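Local coordinates for protein farnesyltransferase, putative (Trypanosoma cruzi, PDB 3WCA) that probably condenses two molecules of farnesyl diphosphate into squalene, a magnesium- and NAD(P)H-dependent step on the way to lanosterol, at residues 91-95 with 118-122; 261-266 with 360-364; 281-286 with 315-319. The protein carries 1 engineered substitution. All coordinates share one frame; numbering follows the deposited sequence.

Interaction 1 of 3, residues 91-95 with 118-122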
# COMPACT_ATOMS: atom_id res chain seq x y z
N HIS A 91 7.82 12.47 18.94
CA HIS A 91 7.11 11.83 20.05
C HIS A 91 7.54 10.39 20.31
O HIS A 91 7.25 9.83 21.37
CB HIS A 91 5.61 11.88 19.80
CG HIS A 91 5.10 13.25 19.49
ND1 HIS A 91 5.50 14.37 20.19
CD2 HIS A 91 4.21 13.68 18.57
CE1 HIS A 91 4.88 15.43 19.71
NE2 HIS A 91 4.09 15.04 18.73
N LEU A 92 8.23 9.79 19.35
CA LEU A 92 8.70 8.41 19.50
C LEU A 92 9.56 8.23 20.75
O LEU A 92 9.65 7.13 21.30
CB LEU A 92 9.50 7.99 18.26
CG LEU A 92 8.80 7.22 17.14
CD1 LEU A 92 7.28 7.38 17.21
CD2 LEU A 92 9.34 7.69 15.80
N HIS A 93 10.20 9.31 21.19
CA HIS A 93 11.07 9.26 22.36
C HIS A 93 10.41 9.88 23.60
O HIS A 93 11.08 10.16 24.59
CB HIS A 93 12.38 9.99 22.06
CG HIS A 93 13.13 9.43 20.90
ND1 HIS A 93 13.69 8.17 20.91
CD2 HIS A 93 13.41 9.95 19.68
CE1 HIS A 93 14.28 7.94 19.75
NE2 HIS A 93 14.13 9.00 18.99
N ASP A 94 9.10 10.10 23.54
CA ASP A 94 8.38 10.69 24.66
C ASP A 94 7.27 9.74 25.12
O ASP A 94 6.12 9.87 24.71
CB ASP A 94 7.78 12.04 24.23
CG ASP A 94 7.05 12.74 25.36
OD1 ASP A 94 6.89 12.12 26.44
OD2 ASP A 94 6.63 13.90 25.18
N THR A 95 7.63 8.80 25.98
CA THR A 95 6.70 7.80 26.49
C THR A 95 5.45 8.31 27.20
O THR A 95 4.66 7.51 27.70
CB THR A 95 7.42 6.81 27.44
OG1 THR A 95 8.06 7.55 28.48
CG2 THR A 95 8.46 6.00 26.68
N THR A 118 5.20 3.80 21.98
CA THR A 118 6.48 4.45 22.23
C THR A 118 7.32 3.64 23.20
O THR A 118 8.54 3.57 23.07
CB THR A 118 6.29 5.87 22.77
OG1 THR A 118 5.48 5.83 23.95
CG2 THR A 118 5.63 6.75 21.72
N ARG A 119 6.68 3.00 24.18
CA ARG A 119 7.43 2.18 25.13
C ARG A 119 8.07 1.03 24.37
O ARG A 119 9.27 0.81 24.45
CB ARG A 119 6.52 1.60 26.21
CG ARG A 119 5.83 2.61 27.09
CD ARG A 119 5.30 1.91 28.33
NE ARG A 119 4.36 2.74 29.06
CZ ARG A 119 4.13 2.62 30.37
NH1 ARG A 119 4.78 1.70 31.08
NH2 ARG A 119 3.23 3.40 30.96
N ALA A 120 7.24 0.29 23.64
CA ALA A 120 7.71 -0.83 22.85
C ALA A 120 8.82 -0.35 21.93
O ALA A 120 9.81 -1.04 21.70
CB ALA A 120 6.56 -1.40 22.02
N TYR A 121 8.65 0.86 21.41
CA TYR A 121 9.62 1.46 20.51
C TYR A 121 10.98 1.62 21.20
O TYR A 121 12.02 1.28 20.63
CB TYR A 121 9.12 2.84 20.07
CG TYR A 121 10.09 3.62 19.21
CD1 TYR A 121 10.09 3.50 17.82
CD2 TYR A 121 11.01 4.50 19.80
CE1 TYR A 121 10.97 4.25 17.03
CE2 TYR A 121 11.90 5.24 19.02
CZ TYR A 121 11.87 5.11 17.64
OH TYR A 121 12.73 5.85 16.86
N SER A 122 10.96 2.12 22.44
CA SER A 122 12.19 2.34 23.19
C SER A 122 12.96 1.06 23.49
O SER A 122 14.15 1.12 23.82
CB SER A 122 11.89 3.06 24.52
OG SER A 122 11.20 2.21 25.41
O HOH W 1 15.52 7.50 16.34

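Interaction 2 of 3, residues 261-266 with 360-364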
# COMPACT_ATOMS: atom_id res chain seq x y z
N VAL A 261 4.87 -3.93 -12.03
CA VAL A 261 5.02 -5.38 -11.89
C VAL A 261 6.39 -5.97 -12.21
O VAL A 261 6.89 -6.81 -11.46
CB VAL A 261 3.90 -6.10 -12.68
CG1 VAL A 261 4.05 -7.62 -12.59
CG2 VAL A 261 2.55 -5.68 -12.10
N PRO A 262 7.03 -5.54 -13.31
CA PRO A 262 8.34 -6.13 -13.59
C PRO A 262 9.32 -5.89 -12.44
O PRO A 262 10.17 -6.73 -12.16
CB PRO A 262 8.77 -5.41 -14.87
CG PRO A 262 7.45 -5.13 -15.55
CD PRO A 262 6.60 -4.65 -14.41
N HIS A 263 9.17 -4.74 -11.78
CA HIS A 263 10.02 -4.32 -10.67
C HIS A 263 9.68 -5.06 -9.38
O HIS A 263 10.54 -5.28 -8.53
CB HIS A 263 9.88 -2.81 -10.47
CG HIS A 263 10.17 -2.03 -11.71
ND1 HIS A 263 11.45 -1.79 -12.16
CD2 HIS A 263 9.34 -1.48 -12.64
CE1 HIS A 263 11.40 -1.13 -13.31
NE2 HIS A 263 10.13 -0.93 -13.62
N VAL A 264 8.42 -5.43 -9.24
CA VAL A 264 7.98 -6.19 -8.09
C VAL A 264 8.62 -7.58 -8.24
O VAL A 264 9.08 -8.17 -7.26
CB VAL A 264 6.45 -6.31 -8.05
CG1 VAL A 264 6.03 -7.40 -7.07
CG2 VAL A 264 5.83 -4.97 -7.65
N VAL A 265 8.65 -8.09 -9.46
CA VAL A 265 9.24 -9.40 -9.71
C VAL A 265 10.73 -9.39 -9.35
O VAL A 265 11.22 -10.30 -8.69
CB VAL A 265 9.04 -9.83 -11.19
CG1 VAL A 265 9.94 -11.02 -11.55
CG2 VAL A 265 7.58 -10.23 -11.41
N GLU A 266 11.44 -8.33 -9.73
CA GLU A 266 12.86 -8.22 -9.43
C GLU A 266 13.11 -8.15 -7.93
O GLU A 266 13.99 -8.84 -7.40
CB GLU A 266 13.46 -6.98 -10.10
CG GLU A 266 13.50 -7.07 -11.61
CD GLU A 266 14.15 -8.36 -12.10
OE1 GLU A 266 15.25 -8.71 -11.61
OE2 GLU A 266 13.55 -9.02 -12.98
N ALA A 360 9.18 -10.67 -17.49
CA ALA A 360 9.96 -10.49 -16.28
C ALA A 360 9.85 -11.72 -15.39
O ALA A 360 10.79 -12.08 -14.69
CB ALA A 360 9.49 -9.26 -15.53
N MET A 361 8.69 -12.36 -15.41
CA MET A 361 8.45 -13.56 -14.62
C MET A 361 9.22 -14.75 -15.19
O MET A 361 9.98 -15.41 -14.47
CB MET A 361 6.95 -13.88 -14.60
CG MET A 361 6.13 -12.97 -13.69
SD MET A 361 4.38 -12.91 -14.13
CE MET A 361 4.02 -11.19 -13.80
N GLU A 362 9.03 -15.03 -16.48
CA GLU A 362 9.72 -16.13 -17.13
C GLU A 362 11.22 -15.91 -17.03
O GLU A 362 12.01 -16.85 -17.09
CB GLU A 362 9.28 -16.24 -18.60
CG GLU A 362 7.77 -16.42 -18.77
CD GLU A 362 7.33 -16.59 -20.22
OE1 GLU A 362 7.78 -15.82 -21.10
OE2 GLU A 362 6.50 -17.50 -20.49
N SER A 363 11.60 -14.65 -16.85
CA SER A 363 13.00 -14.28 -16.72
C SER A 363 13.64 -14.89 -15.47
O SER A 363 14.85 -14.86 -15.30
CB SER A 363 13.12 -12.75 -16.67
OG SER A 363 14.45 -12.33 -16.43
N HIS A 364 12.81 -15.45 -14.59
CA HIS A 364 13.31 -16.06 -13.35
C HIS A 364 12.84 -17.51 -13.20
O HIS A 364 13.04 -18.12 -12.14
CB HIS A 364 12.86 -15.25 -12.13
CG HIS A 364 13.50 -13.90 -12.03
ND1 HIS A 364 14.79 -13.72 -11.57
CD2 HIS A 364 13.03 -12.67 -12.32
CE1 HIS A 364 15.08 -12.43 -11.58
NE2 HIS A 364 14.03 -11.77 -12.03

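Interaction 3 of 3, residues 281-286 with 315-319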
# COMPACT_ATOMS: atom_id res chain seq x y z
N ALA A 281 5.92 -11.15 -0.40
CA ALA A 281 5.23 -11.69 -1.57
C ALA A 281 3.71 -11.73 -1.51
O ALA A 281 3.05 -11.38 -2.48
CB ALA A 281 5.75 -13.08 -1.87
N ILE A 282 3.17 -12.18 -0.39
CA ILE A 282 1.74 -12.32 -0.24
C ILE A 282 0.92 -11.10 -0.62
O ILE A 282 -0.03 -11.21 -1.38
CB ILE A 282 1.40 -12.81 1.18
CG1 ILE A 282 1.85 -14.27 1.31
CG2 ILE A 282 -0.09 -12.64 1.48
CD1 ILE A 282 1.78 -14.84 2.73
N PRO A 283 1.27 -9.92 -0.10
CA PRO A 283 0.48 -8.74 -0.46
C PRO A 283 0.58 -8.43 -1.96
O PRO A 283 -0.39 -7.99 -2.57
CB PRO A 283 1.10 -7.64 0.41
CG PRO A 283 1.60 -8.42 1.64
CD PRO A 283 2.26 -9.59 0.94
N GLN A 284 1.75 -8.67 -2.55
CA GLN A 284 1.92 -8.42 -3.97
C GLN A 284 1.05 -9.38 -4.79
O GLN A 284 0.38 -8.95 -5.72
CB GLN A 284 3.39 -8.59 -4.39
CG GLN A 284 4.38 -7.61 -3.73
CD GLN A 284 4.06 -6.16 -4.01
OE1 GLN A 284 3.60 -5.81 -5.10
NE2 GLN A 284 4.30 -5.30 -3.03
N VAL A 285 1.06 -10.66 -4.44
CA VAL A 285 0.23 -11.61 -5.19
C VAL A 285 -1.26 -11.26 -5.03
O VAL A 285 -2.04 -11.38 -5.98
CB VAL A 285 0.49 -13.05 -4.72
CG1 VAL A 285 -0.46 -14.01 -5.43
CG2 VAL A 285 1.94 -13.43 -5.02
N MET A 286 -1.66 -10.82 -3.84
CA MET A 286 -3.04 -10.42 -3.58
C MET A 286 -3.43 -9.20 -4.42
O MET A 286 -4.55 -9.09 -4.90
CB MET A 286 -3.21 -10.06 -2.12
CG MET A 286 -2.82 -11.16 -1.20
SD MET A 286 -4.28 -11.91 -0.58
CE MET A 286 -4.18 -11.26 1.09
N ILE A 315 -3.39 -18.28 -1.87
CA ILE A 315 -2.26 -17.36 -2.06
C ILE A 315 -1.36 -17.40 -0.81
O ILE A 315 -0.14 -17.47 -0.92
CB ILE A 315 -2.76 -15.92 -2.31
CG1 ILE A 315 -3.36 -15.84 -3.73
CG2 ILE A 315 -1.61 -14.91 -2.09
CD1 ILE A 315 -4.08 -14.54 -4.05
N PHE A 316 -1.97 -17.35 0.36
CA PHE A 316 -1.19 -17.41 1.59
C PHE A 316 -0.41 -18.72 1.69
O PHE A 316 0.72 -18.75 2.18
CB PHE A 316 -2.10 -17.28 2.80
CG PHE A 316 -2.23 -15.87 3.31
CD1 PHE A 316 -3.08 -14.97 2.68
CD2 PHE A 316 -1.49 -15.45 4.41
CE1 PHE A 316 -3.20 -13.65 3.15
CE2 PHE A 316 -1.60 -14.15 4.88
CZ PHE A 316 -2.46 -13.25 4.25
N HIS A 317 -1.01 -19.80 1.20
CA HIS A 317 -0.38 -21.10 1.27
C HIS A 317 0.85 -21.31 0.41
O HIS A 317 1.85 -21.85 0.88
CB HIS A 317 -1.37 -22.21 0.95
CG HIS A 317 -0.76 -23.57 1.01
ND1 HIS A 317 -0.49 -24.22 2.20
CD2 HIS A 317 -0.24 -24.36 0.04
CE1 HIS A 317 0.17 -25.34 1.96
NE2 HIS A 317 0.34 -25.44 0.65
N TYR A 318 0.77 -20.90 -0.86
CA TYR A 318 1.87 -21.12 -1.78
C TYR A 318 2.94 -20.05 -1.95
O TYR A 318 4.01 -20.34 -2.47
CB TYR A 318 1.32 -21.47 -3.16
CG TYR A 318 0.68 -22.84 -3.24
CD1 TYR A 318 1.47 -23.98 -3.41
CD2 TYR A 318 -0.70 -23.00 -3.13
CE1 TYR A 318 0.89 -25.25 -3.46
CE2 TYR A 318 -1.29 -24.25 -3.19
CZ TYR A 318 -0.49 -25.38 -3.35
OH TYR A 318 -1.07 -26.63 -3.41
N SER A 319 2.66 -18.82 -1.53
CA SER A 319 3.64 -17.74 -1.67
C SER A 319 4.75 -17.82 -0.63
O SER A 319 5.03 -16.83 0.05
CB SER A 319 2.96 -16.38 -1.56
OG SER A 319 1.91 -16.26 -2.50

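Interaction 1 of 3, residues 91-95 with 118-122
Tyr121 of helix 115-122 meets Leu92 and His93 of the loop that follows helix 78-84. Leu92 lies over one face of the phenol ring. Its CG stands 3.8 Å from the ring centroid of Tyr121, close to the ring normal, which makes a CH-pi contact. CB of Leu92 reaches the same ring near CE2 and CZ. Tyr121 turns its edge to the face of His93 in an offset edge-to-face pair. The ring centroids of Tyr121 and His93 are 5.5 Å apart and the planes stand at 72°. Tyr121 CG is anti to the backbone N (chi1 176°), which carries the ring out to these two residues.

Thr118 packs by van der Waals contact. Its methyl CG2 sits 3.5 Å from His91 O. Its OG1 lies 3.4 Å from Thr95 CA, but bonds to Thr115 O in its own helix.

Polar links are indirect. One water donates to Tyr121 OH, 3.3 Å from the water oxygen, and makes a weak bond to His93 NE2. Tyr121 OH also hydrogen-bonds Gln129 O of helix 126-147.

Leu92 and Tyr121 both touch Ser133 of that helix, and Leu92 reaches Val63 of helix 51-72, so the loop packs onto the helical body. No direct hydrogen bond joins 91-95 to 118-122. The loop is therefore held to helix 115-122 mainly by ring contacts and shape, with the hydroxyls of Thr118 and Tyr121 satisfied by backbone carbonyls outside the two segments.

Interaction 2 of 3, residues 261-266 with 360-364
His364 and Glu266 form the one direct hydrogen-bonded pair between the two segments, a His-carboxylate contact. NE2 of His364 donates to OE2 of Glu266 at 2.9 Å, with an N-H...O angle of 159°. A second, weak bond runs from His364 NE2 to Glu266 OE1 at 3.3 Å. The carboxylate lies at the ring edge, and OE2 is close to the ring plane. NE2 approaches OE2 from above the carboxylate plane, 39° out of it. The Glu266 chain bends at chi2 (-51°), which folds the carboxylate back toward the histidine. The negative carboxylate would probably favour a proton on NE2.

Next to this pair, Val265 points at helix 347-362. Its CG1 branch lies 3.6 Å from His364 CD2 and also touches the carbonyl oxygen of Ala360. Its CG2 branch rests 3.8 Å from Met361 CG. Further along, CB of Pro262 meets CB of Ala360 at 4.0 Å. The Met361 chain bends at chi3, and its CE ends 3.8 Å from Val261 CG1.

The contact joins the start of helix 261-269 to the last turn of helix 347-362 and the residues that follow it. Helix 322-338 borders the second segment: Met361 packs on Lys330 and Thr333, and His364 on Leu326. Val261 also reaches Phe199 of helix 191-207 and Met288 of helix 274-294.

Interaction 3 of 3, residues 281-286 with 315-319
Ile282 of helix 274-294 projects against the ring of Phe316 on helix 309-318. Its branches divide the work. CG2 is the bump over the ring face, 3.7 Å from the Phe316 centroid and 16° off the normal. CD1 reaches the CD2 side of the same ring. CG1 fits beside Ser319, 3.7 Å from its CB. With CG2 anti to the backbone N and CG1 anti to the carbonyl carbon (chi1 -71°), one side chain spans both the ring and the serine.

Met286 comes to the ring edge as a Met-aromatic contact, its methyl near the ring plane. Its side chain is modelled too close to its own helix, so the details are doubtful.

Ile315 CG2 is the bump on the other side of the contact. It enters the hollow between Ile282, Val285 and Met286. It lies 3.6 Å from Val285 CG1 and farther from the other two. Val285 and Ile315 lie side by side, pointing opposite ways. The other branch of Val285, CG2, faces Ser319 OG at 3.8 Å.

That hydroxyl donates to Ile315 O at 2.9 Å. Ser319 N bonds the same carbonyl oxygen from the opposite face of its plane. The two bonds hold the serine in the turn that leaves the helix.

Helix 322-338 borders this buried contact through Thr325 and Leu329 on Val285 and Met328 on Ser319. Helix 40-45 supplies Val45 beside Ile282, and Val44 and Val45 beside Phe316.

Overall arrangement
Interactions 2 and 3 are neighbours, with centres about 15 Å apart. They touch where Val264 CG2 meets Gln284 OE1 at 3.5 Å, between the consecutive helices 261-269 and 274-294. Helix 322-338 borders both. In sequence, interaction 3 falls between the two segments of interaction 2. Interaction 1 lies apart, its centre about 39 Å from that of interaction 2 and about 32 Å from that of interaction 3. None of the three forms the magnesium site of Asp68, Glu71 and Asp72. The bound farnesyl thiodiphosphate lies about 8 Å from the side chain of Met286 and about 11 Å from that of Glu266. Interactions 2 and 3 join helices near the ligand but lie away from the annotated sites.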